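Local coordinates for 2-keto-3-deoxygluconate kinase (Thermotoga maritima, PDB 2AFB), which probably phosphorylates 2-keto-3-deoxygluconate at the expense of ATP, as a carbohydrate kinase of the pfkB family within the ribokinase clan, at residues A48-F53 with A297-S302; R140-S145 with L157-A162; I147-G152 with Q190-P195; L214-E219 with R242-K247. All blocks are in the same frame, centred on the assembly; numbering follows the deposited sequence.

Contact 1. Residues A48-F53 with A297-S302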
loop_
_atom_site.group_PDB
_atom_site.type_symbol
_atom_site.label_atom_id
_atom_site.label_comp_id
_atom_site.label_asym_id
_atom_site.label_seq_id
_atom_site.Cartn_x
_atom_site.Cartn_y
_atom_site.Cartn_z
ATOM N N ALA A 48 -8.791 9.547 25.954
ATOM C CA ALA A 48 -9.553 8.797 24.953
ATOM C C ALA A 48 -9.148 7.335 24.951
ATOM O O ALA A 48 -9.992 6.465 24.837
ATOM C CB ALA A 48 -9.463 9.392 23.533
ATOM N N ASN A 49 -7.860 7.085 25.083
ATOM C CA ASN A 49 -7.326 5.749 25.069
ATOM C C ASN A 49 -7.851 4.929 26.280
ATOM O O ASN A 49 -8.164 3.729 26.170
ATOM C CB ASN A 49 -5.806 5.783 25.079
ATOM C CG ASN A 49 -5.172 6.534 23.880
ATOM O OD1 ASN A 49 -5.800 6.792 22.854
ATOM N ND2 ASN A 49 -3.889 6.866 24.033
ATOM N N VAL A 50 -8.007 5.596 27.403
ATOM C CA VAL A 50 -8.565 4.978 28.618
ATOM C C VAL A 50 -10.015 4.586 28.385
ATOM O O VAL A 50 -10.442 3.466 28.706
ATOM C CB VAL A 50 -8.424 5.923 29.839
ATOM C CG1 VAL A 50 -9.120 5.329 31.077
ATOM C CG2 VAL A 50 -6.976 6.179 30.114
ATOM N N ALA A 51 -10.779 5.491 27.809
ATOM C CA ALA A 51 -12.171 5.210 27.501
ATOM C C ALA A 51 -12.267 4.000 26.559
ATOM O O ALA A 51 -13.129 3.127 26.701
ATOM C CB ALA A 51 -12.841 6.457 26.849
ATOM N N ALA A 52 -11.351 3.925 25.598
ATOM C CA ALA A 52 -11.418 2.861 24.608
ATOM C C ALA A 52 -11.101 1.538 25.255
ATOM O O ALA A 52 -11.700 0.535 24.855
ATOM C CB ALA A 52 -10.485 3.125 23.405
ATOM N N PHE A 53 -10.187 1.542 26.233
ATOM C CA PHE A 53 -9.866 0.328 27.032
ATOM C C PHE A 53 -11.101 -0.158 27.796
ATOM O O PHE A 53 -11.579 -1.288 27.680
ATOM C CB PHE A 53 -8.675 0.580 27.990
ATOM C CG PHE A 53 -8.272 -0.632 28.742
ATOM C CD1 PHE A 53 -8.994 -1.036 29.855
ATOM C CD2 PHE A 53 -7.252 -1.441 28.283
ATOM C CE1 PHE A 53 -8.716 -2.201 30.503
ATOM C CE2 PHE A 53 -6.961 -2.608 28.942
ATOM C CZ PHE A 53 -7.697 -2.991 30.056
ATOM N N ALA A 297 -6.826 -0.475 32.703
ATOM C CA ALA A 297 -6.897 -1.768 33.381
ATOM C C ALA A 297 -7.011 -1.604 34.913
ATOM O O ALA A 297 -7.717 -2.366 35.624
ATOM C CB ALA A 297 -5.687 -2.604 32.997
ATOM N N LEU A 298 -6.335 -0.598 35.444
ATOM C CA LEU A 298 -6.401 -0.380 36.897
ATOM C C LEU A 298 -7.806 0.080 37.320
ATOM O O LEU A 298 -8.354 -0.369 38.363
ATOM C CB LEU A 298 -5.343 0.628 37.327
ATOM C CG LEU A 298 -5.219 0.865 38.830
ATOM C CD1 LEU A 298 -4.886 -0.402 39.573
ATOM C CD2 LEU A 298 -4.166 1.933 39.056
ATOM N N ILE A 299 -8.420 0.917 36.479
ATOM C CA ILE A 299 -9.790 1.381 36.709
ATOM C C ILE A 299 -10.746 0.185 36.630
ATOM O O ILE A 299 -11.614 -0.007 37.501
ATOM C CB ILE A 299 -10.192 2.403 35.678
ATOM C CG1 ILE A 299 -9.416 3.692 35.920
ATOM C CG2 ILE A 299 -11.654 2.687 35.715
ATOM C CD1 ILE A 299 -9.467 4.643 34.729
ATOM N N TYR A 300 -10.585 -0.589 35.563
ATOM C CA TYR A 300 -11.387 -1.775 35.342
ATOM C C TYR A 300 -11.275 -2.669 36.566
ATOM O O TYR A 300 -12.286 -3.039 37.113
ATOM C CB TYR A 300 -10.974 -2.533 34.067
ATOM C CG TYR A 300 -11.781 -3.768 33.820
ATOM C CD1 TYR A 300 -13.118 -3.691 33.435
ATOM C CD2 TYR A 300 -11.238 -5.037 34.028
ATOM C CE1 TYR A 300 -13.877 -4.855 33.219
ATOM C CE2 TYR A 300 -12.002 -6.188 33.834
ATOM C CZ TYR A 300 -13.308 -6.078 33.423
ATOM O OH TYR A 300 -14.044 -7.223 33.229
ATOM N N GLY A 301 -10.053 -2.992 37.002
ATOM C CA GLY A 301 -9.861 -3.892 38.134
ATOM C C GLY A 301 -10.501 -3.394 39.429
ATOM O O GLY A 301 -10.993 -4.163 40.226
ATOM N N SER A 302 -10.454 -2.092 39.641
ATOM C CA SER A 302 -11.014 -1.508 40.820
ATOM C C SER A 302 -12.540 -1.609 40.787
ATOM O O SER A 302 -13.122 -1.943 41.795
ATOM C CB SER A 302 -10.568 -0.071 40.961
ATOM O OG SER A 302 -9.156 -0.029 40.996
#
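The flat ring of Phe53 lies against the start of segment 297-302: the backbone N of Ala297 sits 3.4 Å above one face, displaced toward the rim, while Ala297 CB rests 3.6 Å from Phe53 CZ. Tyr300 meets the same ring differently, bringing its CB to the edge, close to the ring plane, 4.2 Å from Phe53 CE1, while its phenol leads away. With CG anti to the backbone N (chi1 -176°), the Phe53 ring extends across to the second helix. One turn earlier Val50 makes a separate methyl contact. Its CG1 stands 3.7 Å from Ile299 CD1, and the two side chains cross at about a right angle. The segments themselves cross at -43° with their axes 10.0 Å apart, a spacing that this ring helps to fill. Replacing Phe53 by an alanine would probably open a gap beside Ala297 and Tyr300 CB, leaving the Val50-Ile299 methyl contact to link these segments. Around the pair, Phe53 and Ala297 also reach Ala318 of helix 308-322, and Val50 and Ile299 both touch His143 of the central sheet. Asn49 is hydrogen-bonded through ND2 to Asp292, the last residue of the Gly-Ala-Gly-Asp signature of pfkB kinases. The side chains that meet are apolar and no polar groups pair across the segments, so the contact relies on shape and burial.

Contact 2. Residues R140-S145 with L157-A162; sequences RWFHFS and LILEDA
Phe142 is the first residue of strand 141-145 to meet helix 157-162, its ring reaching outward with CG anti to the backbone N (chi1 -179°). The far end of the ring does the touching: CZ comes within 3.8 Å of Ala162 CB and 4.1 Å of Leu159 CD2, the leucine methyl lying at the ring edge near its plane. A serine in place of Phe142 would probably leave Ala162 CB and Leu159 CD2 without their ring partner and open a gap between strand and helix. Trp132 of helix 132-135 packs on both Phe142 and Ala162. His143 turns to the other side of the sheet, where its ND1 is hydrogen-bonded to Ser174. Strand 139-145, helix 155-169 and strand 172-176 form a beta-alpha-beta unit of the ribokinase-like fold, and the helix runs back over the sheet at 161° to the strand. Phe144 again faces it, but with another rotamer: CG lies between the backbone N and the carbonyl carbon (chi1 68°), which sets the position of the ring. CB and CG of Phe144 both lie 3.7 Å from Leu159 CD2, and the other leucine methyl, CD1, is 3.9 Å from Phe144 CD2. The two methyls of Leu159 thus spread over Phe144 CB, CG and CD2, while Leu159 CD2 also meets the Phe142 ring. Beyond it, Ser145 points away from the helix and bonds Glu47 through OG.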
loop_
_atom_site.group_PDB
_atom_site.type_symbol
_atom_site.label_atom_id
_atom_site.label_comp_id
_atom_site.label_asym_id
_atom_site.label_seq_id
_atom_site.Cartn_x
_atom_site.Cartn_y
_atom_site.Cartn_z
ATOM N N ARG A 140 -19.988 5.779 37.727
ATOM C CA ARG A 140 -19.293 5.081 38.814
ATOM C C ARG A 140 -17.853 5.581 38.901
ATOM O O ARG A 140 -17.166 5.360 39.905
ATOM C CB ARG A 140 -19.267 3.573 38.571
ATOM C CG ARG A 140 -20.554 2.986 38.012
ATOM C CD ARG A 140 -21.440 2.381 39.060
ATOM N NE ARG A 140 -21.165 0.957 39.304
ATOM C CZ ARG A 140 -22.010 -0.070 39.092
ATOM N NH1 ARG A 140 -23.233 0.083 38.564
ATOM N NH2 ARG A 140 -21.616 -1.292 39.413
ATOM N N TRP A 141 -17.402 6.270 37.850
ATOM C CA TRP A 141 -15.985 6.635 37.719
ATOM C C TRP A 141 -15.772 7.782 36.761
ATOM O O TRP A 141 -16.470 7.882 35.773
ATOM C CB TRP A 141 -15.158 5.449 37.210
ATOM C CG TRP A 141 -13.727 5.499 37.603
ATOM C CD1 TRP A 141 -12.754 6.286 37.051
ATOM C CD2 TRP A 141 -13.071 4.716 38.621
ATOM N NE1 TRP A 141 -11.550 6.046 37.654
ATOM C CE2 TRP A 141 -11.708 5.062 38.599
ATOM C CE3 TRP A 141 -13.484 3.693 39.463
ATOM C CZ2 TRP A 141 -10.766 4.463 39.435
ATOM C CZ3 TRP A 141 -12.551 3.115 40.345
ATOM C CH2 TRP A 141 -11.219 3.508 40.325
ATOM N N PHE A 142 -14.807 8.642 37.133
ATOM C CA PHE A 142 -14.309 9.766 36.345
ATOM C C PHE A 142 -12.771 9.800 36.341
ATOM O O PHE A 142 -12.103 9.745 37.386
ATOM C CB PHE A 142 -14.829 11.086 36.876
ATOM C CG PHE A 142 -14.366 12.252 36.092
ATOM C CD1 PHE A 142 -14.814 12.454 34.821
ATOM C CD2 PHE A 142 -13.423 13.132 36.611
ATOM C CE1 PHE A 142 -14.370 13.547 34.092
ATOM C CE2 PHE A 142 -12.966 14.219 35.861
ATOM C CZ PHE A 142 -13.455 14.437 34.632
ATOM N N HIS A 143 -12.242 9.874 35.144
ATOM C CA HIS A 143 -10.804 9.857 34.892
ATOM C C HIS A 143 -10.324 11.072 34.082
ATOM O O HIS A 143 -10.953 11.427 33.094
ATOM C CB HIS A 143 -10.393 8.560 34.167
ATOM C CG HIS A 143 -8.935 8.500 33.895
ATOM N ND1 HIS A 143 -8.013 8.271 34.890
ATOM C CD2 HIS A 143 -8.228 8.750 32.765
ATOM C CE1 HIS A 143 -6.800 8.319 34.367
ATOM N NE2 HIS A 143 -6.906 8.645 33.086
ATOM N N PHE A 144 -9.206 11.692 34.513
ATOM C CA PHE A 144 -8.544 12.782 33.765
ATOM C C PHE A 144 -7.053 12.600 33.879
ATOM O O PHE A 144 -6.594 11.784 34.703
ATOM C CB PHE A 144 -8.953 14.219 34.228
ATOM C CG PHE A 144 -8.476 14.609 35.628
ATOM C CD1 PHE A 144 -9.094 14.093 36.770
ATOM C CD2 PHE A 144 -7.435 15.513 35.795
ATOM C CE1 PHE A 144 -8.654 14.464 38.036
ATOM C CE2 PHE A 144 -6.990 15.865 37.020
ATOM C CZ PHE A 144 -7.593 15.340 38.153
ATOM N N SER A 145 -6.299 13.306 33.013
ATOM C CA SER A 145 -4.848 13.326 33.130
ATOM C C SER A 145 -4.262 14.739 33.156
ATOM O O SER A 145 -4.903 15.702 32.707
ATOM C CB SER A 145 -4.213 12.525 32.014
ATOM O OG SER A 145 -3.816 13.382 30.973
ATOM N N LEU A 157 -10.398 25.345 34.689
ATOM C CA LEU A 157 -11.695 25.617 35.253
ATOM C C LEU A 157 -12.712 24.566 34.854
ATOM O O LEU A 157 -13.560 24.213 35.654
ATOM C CB LEU A 157 -12.179 27.015 34.873
ATOM C CG LEU A 157 -11.413 28.220 35.428
ATOM C CD1 LEU A 157 -12.172 29.514 35.113
ATOM C CD2 LEU A 157 -11.191 28.141 36.943
ATOM N N ILE A 158 -12.657 24.101 33.614
ATOM C CA ILE A 158 -13.533 23.022 33.166
ATOM C C ILE A 158 -13.336 21.734 33.996
ATOM O O ILE A 158 -14.320 21.063 34.351
ATOM C CB ILE A 158 -13.337 22.696 31.678
ATOM C CG1 ILE A 158 -13.769 23.886 30.832
ATOM C CG2 ILE A 158 -14.164 21.451 31.308
ATOM C CD1 ILE A 158 -13.319 23.882 29.388
ATOM N N LEU A 159 -12.078 21.387 34.287
ATOM C CA LEU A 159 -11.808 20.203 35.127
ATOM C C LEU A 159 -12.293 20.386 36.538
ATOM O O LEU A 159 -12.822 19.452 37.137
ATOM C CB LEU A 159 -10.326 19.825 35.162
ATOM C CG LEU A 159 -10.081 18.736 34.138
ATOM C CD1 LEU A 159 -8.585 18.636 33.742
ATOM C CD2 LEU A 159 -10.669 17.417 34.708
ATOM N N GLU A 160 -12.087 21.590 37.071
ATOM C CA GLU A 160 -12.558 21.885 38.410
ATOM C C GLU A 160 -14.060 21.766 38.496
ATOM O O GLU A 160 -14.574 21.268 39.504
ATOM C CB GLU A 160 -12.119 23.273 38.866
ATOM C CG GLU A 160 -12.199 23.415 40.380
ATOM C CD GLU A 160 -11.636 24.724 40.892
ATOM O OE1 GLU A 160 -11.540 24.860 42.128
ATOM O OE2 GLU A 160 -11.296 25.608 40.077
ATOM N N ASP A 161 -14.756 22.251 37.465
ATOM C CA ASP A 161 -16.223 22.083 37.352
ATOM C C ASP A 161 -16.565 20.608 37.437
ATOM O O ASP A 161 -17.425 20.218 38.215
ATOM C CB ASP A 161 -16.791 22.596 36.024
ATOM C CG ASP A 161 -16.824 24.122 35.915
ATOM O OD1 ASP A 161 -16.786 24.817 36.951
ATOM O OD2 ASP A 161 -16.872 24.633 34.769
ATOM N N ALA A 162 -15.904 19.793 36.618
ATOM C CA ALA A 162 -16.171 18.338 36.607
ATOM C C ALA A 162 -15.908 17.685 37.965
ATOM O O ALA A 162 -16.642 16.803 38.414
ATOM C CB ALA A 162 -15.315 17.616 35.516
#

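Contact 3. Residues I147-G152 with Q190-P195; sequences ITPPLG and QKVMIP
Pro149 carries the loop side of this contact, presenting two neighbouring ring carbons to two consecutive residues of helix 186-196. Its CB is 4.0 Å from CG1 of Val192, and its CG lies at the same distance, 4.0 Å, from the selenium of Met193, which is selenomethionine in this crystal. The two partners reach the proline in different ways. Val192 starts out toward the loop, and CG1, anti to the backbone N, makes the approach. Met193 leaves the helix at a less direct angle and folds back twice, at chi2 -73° and chi3 -70°, which brings SE to the pyrrolidine ring; the side chains of Pro149 and Met193 cross at about a right angle. Both meetings are apolar and moderately spaced, with little surface buried. One shell out, Pro149 is backed by Leu159 of helix 155-169, and Val192 also rests on Trp184. The loop holds its turn with a backbone bond from Leu151 N to Thr148 O, 3.0 Å long, while Thr148 and Ser145, whose OG accepts from Ile147 N, both bond Glu47. On the helix side, the bond from Ile194 N to Gln190 O is weak, and Pro195, lacking an N-H, coincides with a kink, whereas Gln190 ties the helix to Lys212. Loop 147-152 follows strand 139-145 on the C-terminal side of the parallel strands of the mixed sheet, where kinases of the ribokinase fold usually place their substrates; here a proline packs that loop against the helix that joins strands 172-176 and 202-205.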
loop_
_atom_site.group_PDB
_atom_site.type_symbol
_atom_site.label_atom_id
_atom_site.label_comp_id
_atom_site.label_asym_id
_atom_site.label_seq_id
_atom_site.Cartn_x
_atom_site.Cartn_y
_atom_site.Cartn_z
ATOM N N ILE A 147 -2.114 16.060 31.305
ATOM C CA ILE A 147 -1.911 16.619 29.992
ATOM C C ILE A 147 -2.925 17.725 29.725
ATOM O O ILE A 147 -2.610 18.693 29.041
ATOM C CB ILE A 147 -2.031 15.525 28.921
ATOM C CG1 ILE A 147 -0.719 14.745 28.860
ATOM C CG2 ILE A 147 -2.315 16.120 27.547
ATOM C CD1 ILE A 147 -0.894 13.360 28.408
ATOM N N THR A 148 -4.130 17.601 30.269
ATOM C CA THR A 148 -5.239 18.483 29.884
ATOM C C THR A 148 -5.269 19.943 30.406
ATOM O O THR A 148 -5.511 20.851 29.655
ATOM C CB THR A 148 -6.555 17.778 30.210
ATOM O OG1 THR A 148 -6.556 16.542 29.498
ATOM C CG2 THR A 148 -7.728 18.597 29.720
ATOM N N PRO A 149 -5.039 20.170 31.707
ATOM C CA PRO A 149 -5.121 21.540 32.182
ATOM C C PRO A 149 -4.317 22.548 31.351
ATOM O O PRO A 149 -4.841 23.604 31.023
ATOM C CB PRO A 149 -4.602 21.446 33.633
ATOM C CG PRO A 149 -4.996 20.053 34.065
ATOM C CD PRO A 149 -4.756 19.217 32.797
ATOM N N PRO A 150 -3.053 22.232 31.011
ATOM C CA PRO A 150 -2.276 23.233 30.290
ATOM C C PRO A 150 -2.628 23.391 28.822
ATOM O O PRO A 150 -2.018 24.205 28.158
ATOM C CB PRO A 150 -0.840 22.733 30.429
ATOM C CG PRO A 150 -0.943 21.278 30.706
ATOM C CD PRO A 150 -2.298 20.973 31.203
ATOM N N LEU A 151 -3.577 22.629 28.285
ATOM C CA LEU A 151 -3.841 22.751 26.834
ATOM C C LEU A 151 -4.482 24.060 26.439
ATOM O O LEU A 151 -4.255 24.538 25.334
ATOM C CB LEU A 151 -4.706 21.614 26.321
ATOM C CG LEU A 151 -4.051 20.264 26.514
ATOM C CD1 LEU A 151 -4.994 19.141 26.111
ATOM C CD2 LEU A 151 -2.721 20.232 25.751
ATOM N N GLY A 152 -5.284 24.633 27.307
ATOM C CA GLY A 152 -5.922 25.899 27.005
ATOM C C GLY A 152 -6.449 26.644 28.200
ATOM O O GLY A 152 -6.435 26.158 29.334
ATOM N N GLN A 190 2.700 21.953 39.446
ATOM C CA GLN A 190 2.480 21.846 40.885
ATOM C C GLN A 190 1.466 22.847 41.355
ATOM O O GLN A 190 0.672 22.544 42.220
ATOM C CB GLN A 190 3.776 22.042 41.692
ATOM C CG GLN A 190 4.728 20.866 41.630
ATOM C CD GLN A 190 6.162 21.207 41.972
ATOM O OE1 GLN A 190 6.446 21.836 42.989
ATOM N NE2 GLN A 190 7.081 20.771 41.132
ATOM N N LYS A 191 1.497 24.053 40.808
ATOM C CA LYS A 191 0.554 25.082 41.258
ATOM C C LYS A 191 -0.893 24.647 40.946
ATOM O O LYS A 191 -1.781 24.869 41.742
ATOM C CB LYS A 191 0.869 26.471 40.650
ATOM C CG LYS A 191 1.488 27.517 41.640
ATOM C CD LYS A 191 3.048 27.439 41.800
ATOM C CE LYS A 191 3.533 26.322 42.774
ATOM N NZ LYS A 191 4.789 25.626 42.310
ATOM N N VAL A 192 -1.097 24.005 39.801
ATOM C CA VAL A 192 -2.418 23.590 39.320
ATOM C C VAL A 192 -2.868 22.199 39.799
ATOM O O VAL A 192 -4.036 21.977 40.147
ATOM C CB VAL A 192 -2.452 23.595 37.737
ATOM C CG1 VAL A 192 -3.761 23.015 37.207
ATOM C CG2 VAL A 192 -2.247 25.038 37.209
HETATM N N MSE A 193 -1.951 21.248 39.798
HETATM C CA MSE A 193 -2.336 19.872 40.051
HETATM C C MSE A 193 -2.472 19.523 41.532
HETATM O O MSE A 193 -3.214 18.624 41.890
HETATM C CB MSE A 193 -1.320 18.966 39.409
HETATM C CG MSE A 193 -1.286 19.147 37.899
HETATM SE SE MSE A 193 -2.943 18.337 37.033
HETATM C CE MSE A 193 -2.531 16.326 37.324
ATOM N N ILE A 194 -1.723 20.193 42.389
ATOM C CA ILE A 194 -1.736 19.845 43.806
ATOM C C ILE A 194 -3.120 20.115 44.354
ATOM O O ILE A 194 -3.702 19.217 44.935
ATOM C CB ILE A 194 -0.569 20.505 44.592
ATOM C CG1 ILE A 194 0.667 19.639 44.402
ATOM C CG2 ILE A 194 -0.889 20.662 46.099
ATOM C CD1 ILE A 194 2.002 20.327 44.614
ATOM N N PRO A 195 -3.692 21.311 44.100
ATOM C CA PRO A 195 -5.091 21.495 44.505
ATOM C C PRO A 195 -6.080 20.440 44.018
ATOM O O PRO A 195 -6.954 20.068 44.756
ATOM C CB PRO A 195 -5.443 22.880 43.950
ATOM C CG PRO A 195 -4.150 23.608 44.004
ATOM C CD PRO A 195 -3.150 22.540 43.503
#

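Contact 4. Residues L214-E219 with R242-K247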
loop_
_atom_site.group_PDB
_atom_site.type_symbol
_atom_site.label_atom_id
_atom_site.label_comp_id
_atom_site.label_asym_id
_atom_site.label_seq_id
_atom_site.Cartn_x
_atom_site.Cartn_y
_atom_site.Cartn_z
ATOM N N LEU A 214 4.227 16.504 42.021
ATOM C CA LEU A 214 3.898 16.476 43.418
ATOM C C LEU A 214 5.061 16.927 44.285
ATOM O O LEU A 214 4.874 17.179 45.468
ATOM C CB LEU A 214 3.420 15.083 43.835
ATOM C CG LEU A 214 2.105 14.570 43.239
ATOM C CD1 LEU A 214 1.687 13.285 43.971
ATOM C CD2 LEU A 214 0.977 15.594 43.289
ATOM N N GLY A 215 6.251 17.035 43.699
ATOM C CA GLY A 215 7.445 17.393 44.463
ATOM C C GLY A 215 7.879 16.339 45.465
ATOM O O GLY A 215 8.527 16.656 46.451
ATOM N N ILE A 216 7.542 15.085 45.226
ATOM C CA ILE A 216 7.954 14.039 46.138
ATOM C C ILE A 216 8.946 13.101 45.469
ATOM O O ILE A 216 8.778 12.734 44.304
ATOM C CB ILE A 216 6.759 13.240 46.646
ATOM C CG1 ILE A 216 5.846 14.156 47.473
ATOM C CG2 ILE A 216 7.251 12.062 47.495
ATOM C CD1 ILE A 216 4.520 13.517 47.924
ATOM N N SER A 217 9.951 12.684 46.235
ATOM C CA SER A 217 11.067 11.883 45.717
ATOM C C SER A 217 11.744 11.016 46.789
ATOM O O SER A 217 11.640 11.305 47.988
ATOM C CB SER A 217 12.118 12.813 45.113
ATOM O OG SER A 217 13.124 12.054 44.467
ATOM N N VAL A 218 12.456 9.977 46.333
ATOM C CA VAL A 218 13.216 9.058 47.201
ATOM C C VAL A 218 14.480 8.583 46.463
ATOM O O VAL A 218 14.495 8.542 45.232
ATOM C CB VAL A 218 12.336 7.822 47.598
ATOM C CG1 VAL A 218 13.185 6.653 48.119
ATOM C CG2 VAL A 218 11.275 8.213 48.625
ATOM N N GLU A 219 15.527 8.215 47.207
ATOM C CA GLU A 219 16.774 7.694 46.607
ATOM C C GLU A 219 16.635 6.242 46.115
ATOM O O GLU A 219 16.056 5.385 46.809
ATOM C CB GLU A 219 17.942 7.797 47.598
ATOM N N ARG A 242 0.089 9.134 52.362
ATOM C CA ARG A 242 -0.018 9.877 53.620
ATOM C C ARG A 242 -0.347 11.349 53.464
ATOM O O ARG A 242 -1.027 11.946 54.350
ATOM C CB ARG A 242 1.285 9.779 54.407
ATOM C CG ARG A 242 1.446 8.489 55.172
ATOM N N LYS A 243 0.174 11.947 52.388
ATOM C CA LYS A 243 -0.096 13.350 52.074
ATOM C C LYS A 243 -1.500 13.522 51.501
ATOM O O LYS A 243 -2.180 14.447 51.899
ATOM C CB LYS A 243 0.960 13.959 51.130
ATOM N N TYR A 244 -1.953 12.643 50.593
ATOM C CA TYR A 244 -3.181 12.919 49.845
ATOM C C TYR A 244 -4.325 11.970 50.097
ATOM O O TYR A 244 -5.419 12.174 49.553
ATOM C CB TYR A 244 -2.884 12.999 48.336
ATOM C CG TYR A 244 -1.898 14.096 48.019
ATOM C CD1 TYR A 244 -2.304 15.423 48.003
ATOM C CD2 TYR A 244 -0.553 13.821 47.772
ATOM C CE1 TYR A 244 -1.413 16.446 47.726
ATOM C CE2 TYR A 244 0.350 14.851 47.505
ATOM C CZ TYR A 244 -0.096 16.162 47.486
ATOM O OH TYR A 244 0.751 17.208 47.242
ATOM N N ASN A 245 -4.065 10.945 50.903
ATOM C CA ASN A 245 -5.061 9.952 51.321
ATOM C C ASN A 245 -5.704 9.125 50.176
ATOM O O ASN A 245 -6.874 8.733 50.255
ATOM C CB ASN A 245 -6.086 10.617 52.237
ATOM C CG ASN A 245 -5.418 11.280 53.449
ATOM O OD1 ASN A 245 -4.703 10.619 54.217
ATOM N ND2 ASN A 245 -5.615 12.589 53.599
ATOM N N PHE A 246 -4.900 8.837 49.150
ATOM C CA PHE A 246 -5.368 8.085 47.975
ATOM C C PHE A 246 -5.757 6.676 48.384
ATOM O O PHE A 246 -5.069 6.061 49.186
ATOM C CB PHE A 246 -4.262 7.979 46.922
ATOM C CG PHE A 246 -3.816 9.295 46.355
ATOM C CD1 PHE A 246 -4.732 10.169 45.765
ATOM C CD2 PHE A 246 -2.480 9.640 46.365
ATOM C CE1 PHE A 246 -4.319 11.366 45.231
ATOM C CE2 PHE A 246 -2.063 10.847 45.811
ATOM C CZ PHE A 246 -2.980 11.708 45.256
ATOM N N LYS A 247 -6.856 6.172 47.829
ATOM C CA LYS A 247 -7.272 4.789 48.072
ATOM C C LYS A 247 -6.283 3.824 47.374
ATOM O O LYS A 247 -6.044 2.715 47.836
ATOM C CB LYS A 247 -8.697 4.591 47.522
ATOM C CG LYS A 247 -9.280 3.217 47.736
HETATM O O HOH W 1 3.349 16.679 47.490
#
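Tyr244 and Leu214 supply most of the buried surface, about 50 Å² each, with Ile216 adding about half as much. The phenol and the leucine slide past each other in opposite directions, with Leu214 CD1 4.1 Å from CE2 of Tyr244. Ile216 approaches the same ring carbon from another quarter: its CD1 lies at the edge of the ring, near the ring plane, 4.4 Å from Tyr244 CE2. A chi1 of -60°, which sets CG opposite the carbonyl carbon, sends the tyrosine ring from the end of its helix toward segment 214-219. There the hydroxyl is used as well. A water donates to Leu214 O at 2.6 Å and is bonded to Tyr244 OH at 2.7 Å, so the main-chain carbonyl at the end of helix 207-214 is bridged to the phenol, which offers its ring to apolar side chains and its hydroxyl to the water. The chain leaves both helices by a residue of positive phi, Gly215 after Leu214 and Asn245 after Tyr244, and beyond the second of these turns Phe246 folds back, Tyr244 CB standing 3.3 Å above the plane of its ring, offset toward the rim. The contact thus joins the ends of helices 207-214 and 230-244. Leu214 and Ile216 also pack on Val240 of the latter, Met197 touches Leu214, Tyr244 and Phe246, and Leu203 of strand 202-205 in the central sheet touches both Leu214 and Phe246.

Contacts 1 to 3 are buried, contact 3 with the least surface, and contact 4 is partly exposed. Strand 139-145 lies between the first two: Phe142 and Phe144 serve contact 2 on one face, while Trp141 and His143 on the other turn to contact 1. Contact 3 adjoins contact 2 along helix 155-169, and its own helix touches contact 4 through Ile194. Contact 4 lies farthest from the chain centre, its centre about 20 Å away against 8 Å for contact 1. Chemistry follows place: aromatic and aliphatic packing in the first two, a sparse proline contact in the third, and a water-bridged tyrosine at the helix ends of the fourth.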